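Local atomic coordinates of magnesium-protoporphyrin O-methyltransferase (Synechocystis sp., PDB entry 4QDJ), a protein that transfers a methyl group from S-adenosylmethionine to magnesium protoporphyrin IX, giving its 13-monomethyl ester on the way to chlorophyll. Residues 13-16 against 22-25; 69-74 against 114-119; 196-201 against 223-228. All coordinates share one frame; numbering follows the deposited sequence. Where two conformers were deposited one is given.

Contact 1 (13-16 against 22-25); sequences RDYF and DRWR. With SAM (S-adenosylmethionine), chain B.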
loop_
_atom_site.group_PDB
_atom_site.type_symbol
_atom_site.label_atom_id
_atom_site.label_comp_id
_atom_site.label_asym_id
_atom_site.label_seq_id
_atom_site.Cartn_x
_atom_site.Cartn_y
_atom_site.Cartn_z
ATOM N N ARG A 13 -2.279 14.328 -0.336
ATOM C CA ARG A 13 -3.724 14.189 -0.152
ATOM C C ARG A 13 -4.514 14.993 -1.181
ATOM O O ARG A 13 -5.438 14.474 -1.807
ATOM C CB ARG A 13 -4.139 14.623 1.254
ATOM C CG ARG A 13 -5.631 14.480 1.517
ATOM C CD ARG A 13 -6.073 15.353 2.674
ATOM N NE ARG A 13 -5.838 16.766 2.391
ATOM C CZ ARG A 13 -6.121 17.755 3.230
ATOM N NH1 ARG A 13 -6.656 17.490 4.414
ATOM N NH2 ARG A 13 -5.870 19.011 2.883
ATOM N N ASP A 14 -4.148 16.260 -1.349
ATOM C CA ASP A 14 -4.839 17.135 -2.292
ATOM C C ASP A 14 -4.708 16.637 -3.727
ATOM O O ASP A 14 -5.642 16.752 -4.520
ATOM C CB ASP A 14 -4.319 18.570 -2.190
ATOM C CG ASP A 14 -4.660 19.221 -0.864
ATOM O OD1 ASP A 14 -5.456 18.640 -0.096
ATOM O OD2 ASP A 14 -4.135 20.321 -0.596
ATOM N N TYR A 15 -3.543 16.086 -4.054
ATOM C CA TYR A 15 -3.307 15.527 -5.380
ATOM C C TYR A 15 -4.247 14.357 -5.659
ATOM O O TYR A 15 -4.898 14.307 -6.703
ATOM C CB TYR A 15 -1.848 15.088 -5.522
ATOM C CG TYR A 15 -1.559 14.287 -6.773
ATOM C CD1 TYR A 15 -1.478 14.904 -8.016
ATOM C CD2 TYR A 15 -1.354 12.915 -6.707
ATOM C CE1 TYR A 15 -1.211 14.170 -9.162
ATOM C CE2 TYR A 15 -1.085 12.176 -7.843
ATOM C CZ TYR A 15 -1.012 12.807 -9.067
ATOM O OH TYR A 15 -0.748 12.066 -10.198
ATOM N N PHE A 16 -4.327 13.423 -4.719
ATOM C CA PHE A 16 -5.174 12.248 -4.897
ATOM C C PHE A 16 -6.659 12.541 -4.679
ATOM O O PHE A 16 -7.508 11.692 -4.942
ATOM C CB PHE A 16 -4.701 11.092 -4.013
ATOM C CG PHE A 16 -3.476 10.401 -4.536
ATOM C CD1 PHE A 16 -3.576 9.481 -5.567
ATOM C CD2 PHE A 16 -2.226 10.680 -4.011
ATOM C CE1 PHE A 16 -2.452 8.844 -6.058
ATOM C CE2 PHE A 16 -1.097 10.047 -4.497
ATOM C CZ PHE A 16 -1.210 9.127 -5.523
ATOM N N ASP A 22 -8.304 11.151 -10.716
ATOM C CA ASP A 22 -8.726 10.839 -12.074
ATOM C C ASP A 22 -7.691 9.992 -12.809
ATOM O O ASP A 22 -8.034 9.025 -13.488
ATOM C CB ASP A 22 -9.007 12.129 -12.848
ATOM C CG ASP A 22 -10.114 12.953 -12.218
ATOM O OD1 ASP A 22 -11.104 12.357 -11.743
ATOM O OD2 ASP A 22 -9.991 14.196 -12.194
ATOM N N ARG A 23 -6.422 10.346 -12.651
ATOM C CA ARG A 23 -5.355 9.659 -13.364
ATOM C C ARG A 23 -5.109 8.258 -12.816
ATOM O O ARG A 23 -4.957 7.305 -13.580
ATOM C CB ARG A 23 -4.072 10.493 -13.338
ATOM C CG ARG A 23 -4.231 11.853 -14.007
ATOM C CD ARG A 23 -3.036 12.755 -13.754
ATOM N NE ARG A 23 -3.324 14.147 -14.086
ATOM C CZ ARG A 23 -3.007 14.727 -15.240
ATOM N NH1 ARG A 23 -2.383 14.035 -16.184
ATOM N NH2 ARG A 23 -3.311 16.000 -15.448
ATOM N N TRP A 24 -5.084 8.128 -11.495
ATOM C CA TRP A 24 -4.799 6.833 -10.885
ATOM C C TRP A 24 -5.992 5.876 -10.876
ATOM O O TRP A 24 -5.809 4.662 -10.925
ATOM C CB TRP A 24 -4.160 6.998 -9.504
ATOM C CG TRP A 24 -2.747 7.482 -9.625
ATOM C CD1 TRP A 24 -2.308 8.773 -9.530
ATOM C CD2 TRP A 24 -1.593 6.687 -9.918
ATOM N NE1 TRP A 24 -0.951 8.826 -9.724
ATOM C CE2 TRP A 24 -0.487 7.559 -9.964
ATOM C CE3 TRP A 24 -1.386 5.321 -10.134
ATOM C CZ2 TRP A 24 0.808 7.108 -10.218
ATOM C CZ3 TRP A 24 -0.100 4.877 -10.385
ATOM C CH2 TRP A 24 0.979 5.766 -10.424
ATOM N N ARG A 25 -7.209 6.410 -10.832
ATOM C CA ARG A 25 -8.388 5.566 -10.974
ATOM C C ARG A 25 -8.361 4.904 -12.348
ATOM O O ARG A 25 -8.751 3.746 -12.499
ATOM C CB ARG A 25 -9.675 6.373 -10.792
ATOM C CG ARG A 25 -10.938 5.602 -11.137
ATOM C CD ARG A 25 -12.189 6.422 -10.871
ATOM N NE ARG A 25 -13.354 5.847 -11.535
ATOM C CZ ARG A 25 -14.596 6.295 -11.391
ATOM N NH1 ARG A 25 -14.843 7.326 -10.594
ATOM N NH2 ARG A 25 -15.592 5.708 -12.041
HETATM N N SAM B . -1.334 0.958 -2.033
HETATM C CA SAM B . -2.241 1.168 -3.158
HETATM C C SAM B . -1.921 0.211 -4.298
HETATM O O SAM B . -0.785 -0.244 -4.438
HETATM O OXT SAM B . -2.793 -0.128 -5.099
HETATM C CB SAM B . -2.237 2.619 -3.645
HETATM C CG SAM B . -0.900 3.191 -4.112
HETATM S SD SAM B . -1.068 4.886 -4.743
HETATM C CE SAM B . 0.438 5.062 -5.732
HETATM C "C5'" SAM B . -0.582 5.833 -3.286
HETATM C "C4'" SAM B . -1.739 6.001 -2.313
HETATM O "O4'" SAM B . -1.214 6.295 -1.036
HETATM C "C3'" SAM B . -2.673 7.144 -2.686
HETATM O "O3'" SAM B . -3.995 6.659 -2.733
HETATM C "C2'" SAM B . -2.536 8.134 -1.547
HETATM O "O2'" SAM B . -3.757 8.771 -1.243
HETATM C "C1'" SAM B . -2.053 7.241 -0.417
HETATM N N9 SAM B . -1.322 7.961 0.633
HETATM C C8 SAM B . -0.321 8.880 0.473
HETATM N N7 SAM B . 0.071 9.294 1.700
HETATM C C5 SAM B . -0.666 8.648 2.632
HETATM C C6 SAM B . -0.677 8.695 4.017
HETATM N N6 SAM B . 0.158 9.501 4.668
HETATM N N1 SAM B . -1.565 7.903 4.712
HETATM C C2 SAM B . -2.431 7.067 4.036
HETATM N N3 SAM B . -2.417 7.028 2.658
HETATM C C4 SAM B . -1.545 7.805 1.972
#
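W24 and Y15 share the single hydrogen bond between residues 13-16 and 22-25, running from NE1 of W24 to OH of Y15 at 3.3 Å. With an N-H...O angle of 136° it is long and bent, and the phenol oxygen lies a little out of the indole plane. Y15 reaches this position because its CG is anti to the backbone N (chi1 170°), which sends the ring out from helix 8-16 to the indole edge.

The ring contacts are of two kinds. Y15 and W24 meet rim to rim, their planes turned 75° apart. F16 instead brings one ring corner over the indole face, its CE1 lying 3.5 Å from CD1 of W24. Y15, F16 and W24 thus form an aromatic cluster joining helix 8-16 to helix 19-27 in the N-terminal part of this class I methyltransferase. S18 OG bonds to the carbonyls of D14 and Y15 at the end of the first helix segment, while Y28 and H139 extend the cluster from W24 and F16.

The third kind of contact is with S-adenosylmethionine. Its C3' stands over the centre of the F16 ring, 3.5 Å above the plane, in the geometry of a CH-pi contact, and C2' approaches CD2 of F16 to 3.6 Å. Y15 CD2 covers the opposite ring face near the rim. Replacing F16 by an alanine would remove the ring, and the ribose would probably lose its flat cover while a gap opened beside the indole of W24. On the outer side, R23 lays only its CD near OH of Y15, at 4.3 Å, while its NE bonds to OG1 of T19.

Contact 2 (69-74 against 114-119); sequences AGCGVG and PTFMTQ. With SAM (S-adenosylmethionine), chain B.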
loop_
_atom_site.group_PDB
_atom_site.type_symbol
_atom_site.label_atom_id
_atom_site.label_comp_id
_atom_site.label_asym_id
_atom_site.label_seq_id
_atom_site.Cartn_x
_atom_site.Cartn_y
_atom_site.Cartn_z
ATOM N N ALA A 69 -2.541 -0.124 4.462
ATOM C CA ALA A 69 -2.333 1.301 4.702
ATOM C C ALA A 69 -1.969 2.044 3.419
ATOM O O ALA A 69 -0.972 1.727 2.773
ATOM C CB ALA A 69 -1.251 1.499 5.751
ATOM N N GLY A 70 -2.774 3.042 3.065
ATOM C CA GLY A 70 -2.640 3.717 1.787
ATOM C C GLY A 70 -3.213 2.839 0.691
ATOM O O GLY A 70 -2.575 2.605 -0.337
ATOM N N CYS A 71 -4.433 2.361 0.916
ATOM C CA CYS A 71 -5.027 1.306 0.096
ATOM C C CYS A 71 -5.438 1.733 -1.314
ATOM O O CYS A 71 -5.765 0.885 -2.145
ATOM C CB CYS A 71 -6.234 0.699 0.817
ATOM S SG CYS A 71 -7.615 1.845 1.045
ATOM N N GLY A 72 -5.430 3.034 -1.583
ATOM C CA GLY A 72 -5.815 3.530 -2.892
ATOM C C GLY A 72 -7.247 3.157 -3.232
ATOM O O GLY A 72 -8.149 3.348 -2.419
ATOM N N VAL A 73 -7.455 2.612 -4.429
ATOM C CA VAL A 73 -8.787 2.190 -4.852
ATOM C C VAL A 73 -9.046 0.716 -4.533
ATOM O O VAL A 73 -9.938 0.094 -5.107
ATOM C CB VAL A 73 -9.035 2.450 -6.358
ATOM C CG1 VAL A 73 -8.985 3.943 -6.662
ATOM C CG2 VAL A 73 -8.027 1.691 -7.211
ATOM N N GLY A 74 -8.256 0.162 -3.615
ATOM C CA GLY A 74 -8.481 -1.188 -3.124
ATOM C C GLY A 74 -7.922 -2.308 -3.982
ATOM O O GLY A 74 -8.384 -3.447 -3.894
ATOM N N PRO A 114 -13.775 -5.665 2.456
ATOM C CA PRO A 114 -12.853 -4.953 3.339
ATOM C C PRO A 114 -13.594 -3.807 4.005
ATOM O O PRO A 114 -14.660 -3.401 3.536
ATOM C CB PRO A 114 -11.815 -4.365 2.373
ATOM C CG PRO A 114 -11.977 -5.119 1.096
ATOM C CD PRO A 114 -13.427 -5.498 1.037
ATOM N N THR A 115 -13.050 -3.295 5.097
ATOM C CA THR A 115 -13.528 -2.066 5.721
ATOM C C THR A 115 -12.628 -0.915 5.273
ATOM O O THR A 115 -11.409 -1.036 5.372
ATOM C CB THR A 115 -13.453 -2.175 7.256
ATOM O OG1 THR A 115 -14.352 -3.195 7.712
ATOM C CG2 THR A 115 -13.810 -0.847 7.912
ATOM N N PHE A 116 -13.210 0.182 4.802
ATOM C CA PHE A 116 -12.420 1.308 4.314
ATOM C C PHE A 116 -12.615 2.566 5.152
ATOM O O PHE A 116 -13.736 2.912 5.524
ATOM C CB PHE A 116 -12.755 1.609 2.851
ATOM C CG PHE A 116 -12.358 0.517 1.899
ATOM C CD1 PHE A 116 -11.019 0.242 1.661
ATOM C CD2 PHE A 116 -13.319 -0.224 1.228
ATOM C CE1 PHE A 116 -10.647 -0.756 0.779
ATOM C CE2 PHE A 116 -12.954 -1.221 0.341
ATOM C CZ PHE A 116 -11.616 -1.489 0.118
ATOM N N MET A 117 -11.513 3.255 5.428
ATOM C CA MET A 117 -11.541 4.462 6.242
ATOM C C MET A 117 -10.647 5.532 5.629
ATOM O O MET A 117 -9.590 5.224 5.086
ATOM C CB MET A 117 -11.062 4.139 7.660
ATOM C CG MET A 117 -11.108 5.304 8.629
ATOM S SD MET A 117 -10.703 4.794 10.309
ATOM C CE MET A 117 -8.985 4.333 10.127
ATOM N N THR A 118 -11.072 6.789 5.709
ATOM C CA THR A 118 -10.212 7.894 5.312
ATOM C C THR A 118 -9.375 8.324 6.506
ATOM O O THR A 118 -9.908 8.832 7.494
ATOM C CB THR A 118 -11.016 9.100 4.808
ATOM O OG1 THR A 118 -11.836 8.702 3.703
ATOM C CG2 THR A 118 -10.076 10.213 4.364
ATOM N N GLN A 119 -8.066 8.109 6.413
ATOM C CA GLN A 119 -7.160 8.423 7.510
ATOM C C GLN A 119 -5.702 8.412 7.062
ATOM O O GLN A 119 -5.306 7.603 6.222
ATOM C CB GLN A 119 -7.358 7.429 8.661
ATOM C CG GLN A 119 -6.551 7.732 9.915
ATOM C CD GLN A 119 -6.871 9.092 10.507
ATOM O OE1 GLN A 119 -6.360 10.118 10.055
ATOM N NE2 GLN A 119 -7.721 9.105 11.527
HETATM N N SAM B . -1.334 0.958 -2.033
HETATM C CA SAM B . -2.241 1.168 -3.158
HETATM C C SAM B . -1.921 0.211 -4.298
HETATM O O SAM B . -0.785 -0.244 -4.438
HETATM O OXT SAM B . -2.793 -0.128 -5.099
HETATM C CB SAM B . -2.237 2.619 -3.645
HETATM C CG SAM B . -0.900 3.191 -4.112
HETATM S SD SAM B . -1.068 4.886 -4.743
HETATM C CE SAM B . 0.438 5.062 -5.732
HETATM C "C5'" SAM B . -0.582 5.833 -3.286
HETATM C "C4'" SAM B . -1.739 6.001 -2.313
HETATM O "O4'" SAM B . -1.214 6.295 -1.036
HETATM C "C3'" SAM B . -2.673 7.144 -2.686
HETATM O "O3'" SAM B . -3.995 6.659 -2.733
HETATM C "C2'" SAM B . -2.536 8.134 -1.547
HETATM O "O2'" SAM B . -3.757 8.771 -1.243
HETATM C "C1'" SAM B . -2.053 7.241 -0.417
HETATM N N9 SAM B . -1.322 7.961 0.633
HETATM C C8 SAM B . -0.321 8.880 0.473
HETATM N N7 SAM B . 0.071 9.294 1.700
HETATM C C5 SAM B . -0.666 8.648 2.632
HETATM C C6 SAM B . -0.677 8.695 4.017
HETATM N N6 SAM B . 0.158 9.501 4.668
HETATM N N1 SAM B . -1.565 7.903 4.712
HETATM C C2 SAM B . -2.431 7.067 4.036
HETATM N N3 SAM B . -2.417 7.028 2.658
HETATM C C4 SAM B . -1.545 7.805 1.972
#
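C71 and F116 face each other with CA atoms 8.5 Å apart, one in the loop that leaves strand 65-69 and the other in strand 115-118, and no hydrogen bond joins the two segments. Strand 86-91 lies between strands 65-69 and 115-118 in the sheet and is a backbone partner of both segments: C71 pairs with S90, while T115 and M117 pair with G89.

Side chains span the remaining distance. C71 places SG between its backbone N and carbonyl carbon (chi1 65°), which aims the sulfur at the ring of F116. SG lies 3.8 Å from CD1 and 4.0 Å from CE1 of F116. Seen from the ring centroid the sulfur is 72° off the normal, so this sulfur-aromatic contact is oblique. G74 supplies the other neighbour, its CA 4.5 Å from CE1 of F116; a CB on G74 would come within 3.5 Å of CZ of F116, so the ring leaves little room for a side chain. S77 and Q101 also touch F116, from helices 77-82 and 94-108.

The loop carries the glycine-rich G-x-G-x-G motif of class I methyltransferases, G70 to G74. Its turn is closed by N of G74 bonding to O of C71 at 3.0 Å. At G72, a CB would lie only 2.7 Å from CB of S-adenosylmethionine, and the N of G72 bonds to D91, which itself bonds to the cofactor.

The chemistry is thus divided. A nonpolar sulfur-ring contact backs the loop, while the main-chain O of G70 accepts from N of S-adenosylmethionine at 2.7 Å, a short bond that an ammonium charge on the cofactor would probably strengthen.

Contact 3 (196-201 against 223-228); sequences ADIRKI and RILEAV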
loop_
_atom_site.group_PDB
_atom_site.type_symbol
_atom_site.label_atom_id
_atom_site.label_comp_id
_atom_site.label_asym_id
_atom_site.label_seq_id
_atom_site.Cartn_x
_atom_site.Cartn_y
_atom_site.Cartn_z
ATOM N N ALA A 196 19.177 -0.420 1.839
ATOM C CA ALA A 196 19.941 -0.476 3.080
ATOM C C ALA A 196 19.275 0.359 4.170
ATOM O O ALA A 196 19.243 -0.038 5.336
ATOM C CB ALA A 196 21.378 -0.017 2.849
ATOM N N ASP A 197 18.733 1.512 3.783
ATOM C CA ASP A 197 18.029 2.379 4.724
ATOM C C ASP A 197 16.729 1.740 5.202
ATOM O O ASP A 197 16.423 1.758 6.392
ATOM C CB ASP A 197 17.734 3.746 4.099
ATOM C CG ASP A 197 18.984 4.578 3.886
ATOM O OD1 ASP A 197 20.037 4.245 4.469
ATOM O OD2 ASP A 197 18.910 5.577 3.141
ATOM N N ILE A 198 15.963 1.179 4.270
ATOM C CA ILE A 198 14.697 0.536 4.611
ATOM C C ILE A 198 14.918 -0.664 5.531
ATOM O O ILE A 198 14.198 -0.843 6.515
ATOM C CB ILE A 198 13.925 0.095 3.349
ATOM C CG1 ILE A 198 13.645 1.300 2.443
ATOM C CG2 ILE A 198 12.619 -0.591 3.730
ATOM C CD1 ILE A 198 12.777 2.363 3.090
ATOM N N ARG A 199 15.921 -1.480 5.219
ATOM C CA ARG A 199 16.243 -2.635 6.052
ATOM C C ARG A 199 16.698 -2.220 7.449
ATOM O O ARG A 199 16.388 -2.890 8.433
ATOM C CB ARG A 199 17.311 -3.507 5.390
ATOM C CG ARG A 199 16.808 -4.341 4.221
ATOM C CD ARG A 199 17.948 -5.142 3.617
ATOM N NE ARG A 199 17.520 -5.985 2.507
ATOM C CZ ARG A 199 17.394 -7.307 2.571
ATOM N NH1 ARG A 199 17.665 -7.952 3.698
ATOM N NH2 ARG A 199 16.999 -7.984 1.501
ATOM N N LYS A 200 17.434 -1.113 7.527
ATOM C CA LYS A 200 17.912 -0.598 8.806
ATOM C C LYS A 200 16.745 -0.156 9.685
ATOM O O LYS A 200 16.692 -0.478 10.871
ATOM C CB LYS A 200 18.890 0.561 8.586
ATOM C CG LYS A 200 19.462 1.162 9.863
ATOM C CD LYS A 200 20.180 0.113 10.692
ATOM C CE LYS A 200 21.030 0.751 11.784
ATOM N NZ LYS A 200 20.230 1.614 12.696
ATOM N N ILE A 201 15.809 0.579 9.090
ATOM C CA ILE A 201 14.624 1.044 9.805
ATOM C C ILE A 201 13.789 -0.135 10.301
ATOM O O ILE A 201 13.308 -0.135 11.434
ATOM C CB ILE A 201 13.762 1.961 8.916
ATOM C CG1 ILE A 201 14.562 3.197 8.502
ATOM C CG2 ILE A 201 12.484 2.373 9.638
ATOM C CD1 ILE A 201 13.998 3.910 7.297
ATOM N N ARG A 223 10.430 -2.514 -5.375
ATOM C CA ARG A 223 11.099 -3.508 -4.549
ATOM C C ARG A 223 10.176 -3.865 -3.389
ATOM O O ARG A 223 9.695 -2.982 -2.687
ATOM C CB ARG A 223 12.414 -2.933 -4.021
ATOM C CG ARG A 223 13.168 -3.834 -3.063
ATOM C CD ARG A 223 13.687 -5.088 -3.748
ATOM N NE ARG A 223 14.714 -5.737 -2.939
ATOM C CZ ARG A 223 14.880 -7.053 -2.844
ATOM N NH1 ARG A 223 14.081 -7.877 -3.509
ATOM N NH2 ARG A 223 15.846 -7.545 -2.078
ATOM N N ILE A 224 9.928 -5.156 -3.194
ATOM C CA ILE A 224 8.995 -5.607 -2.167
ATOM C C ILE A 224 9.732 -6.352 -1.059
ATOM O O ILE A 224 10.495 -7.273 -1.331
ATOM C CB ILE A 224 7.921 -6.540 -2.764
ATOM C CG1 ILE A 224 7.411 -5.988 -4.097
ATOM C CG2 ILE A 224 6.773 -6.739 -1.782
ATOM C CD1 ILE A 224 6.561 -6.967 -4.879
ATOM N N LEU A 225 9.504 -5.946 0.187
ATOM C CA LEU A 225 10.108 -6.618 1.333
ATOM C C LEU A 225 9.043 -7.142 2.282
ATOM O O LEU A 225 8.134 -6.408 2.670
ATOM C CB LEU A 225 11.028 -5.666 2.100
ATOM C CG LEU A 225 12.195 -5.034 1.341
ATOM C CD1 LEU A 225 12.981 -4.110 2.259
ATOM C CD2 LEU A 225 13.098 -6.106 0.752
ATOM N N GLU A 226 9.161 -8.413 2.651
ATOM C CA GLU A 226 8.353 -8.976 3.721
ATOM C C GLU A 226 9.198 -8.986 4.982
ATOM O O GLU A 226 10.264 -9.602 5.017
ATOM C CB GLU A 226 7.910 -10.401 3.386
ATOM C CG GLU A 226 7.115 -11.073 4.497
ATOM C CD GLU A 226 6.842 -12.539 4.221
ATOM O OE1 GLU A 226 7.759 -13.237 3.741
ATOM O OE2 GLU A 226 5.710 -12.995 4.480
ATOM N N ALA A 227 8.732 -8.285 6.009
ATOM C CA ALA A 227 9.443 -8.222 7.277
ATOM C C ALA A 227 8.639 -8.936 8.353
ATOM O O ALA A 227 7.422 -8.772 8.449
ATOM C CB ALA A 227 9.701 -6.776 7.670
ATOM N N VAL A 228 9.323 -9.740 9.157
ATOM C CA VAL A 228 8.669 -10.499 10.216
ATOM C C VAL A 228 9.291 -10.181 11.573
ATOM O O VAL A 228 10.515 -10.092 11.700
ATOM C CB VAL A 228 8.729 -12.018 9.935
ATOM C CG1 VAL A 228 8.231 -12.815 11.130
ATOM C CG2 VAL A 228 7.920 -12.355 8.688
#
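I198 and L225 make the close part of a helix-on-sheet packing in which helix 195-204 lies along strand 221-229. Over these segments the axes run nearly parallel, 17° apart, with a closest approach of 10.8 Å. Strand 221-229 is the antiparallel strand inserted next to the sheet edge in the 3-2-1-4-5-7-6 order of class I methyltransferases; helix 35-58 covers its other face, where it meets I224.

The tight side is apolar. CG2 of I198, anti to the backbone N, meets CD1 of L225 at 3.8 Å, the two side chains passing at a slant. F164 on strand 159-164 touches both residues, and I149 of helix 142-155 adds to the packing round I198. CD1 of L225 is also neighboured by the aliphatic root of R199, whose CG is 4.3 Å away.

The partly exposed side is looser and charged. R199 extends from CG to NE and carries its guanidinium beyond the leucine, so that NH2 of R199 and NH2 of R223 come to 3.8 Å, with their guanidinium planes 35° apart. R223 presents its nitrogen at the edge of the R199 group. This meeting of like charges has an anion to account for it: E195 takes NE of R199 on OE2 and NE of R223 on OE1, so the carboxylate probably offsets both. R223 has a further hold, from NH1 to the carbonyl of G213 on strand 207-216. Between the two zones, CD2 of L225 sits 3.9 Å above the guanidinium plane of R223, displaced toward its rim.

The three contacts follow one another along the chain without overlap, and none touches another. Contacts 1 and 2 both reach S-adenosylmethionine: their centres are about 14 Å apart and their nearest atoms about 5 Å, contact 1 joining the N-terminal helices 8-16 and 19-27 and contact 2 belonging to the sheet that carries the glycine-rich loop. Contact 3 belongs to the same sheet at its other end, with its centre about 22 Å from that of contact 2 and about 27 Å from that of contact 1, beyond the centre of the chain. One Rossmann-like sheet thus joins the cofactor-binding loop after strand 65-69 to the helix-covered strand 221-229, far from the cofactor-facing contacts.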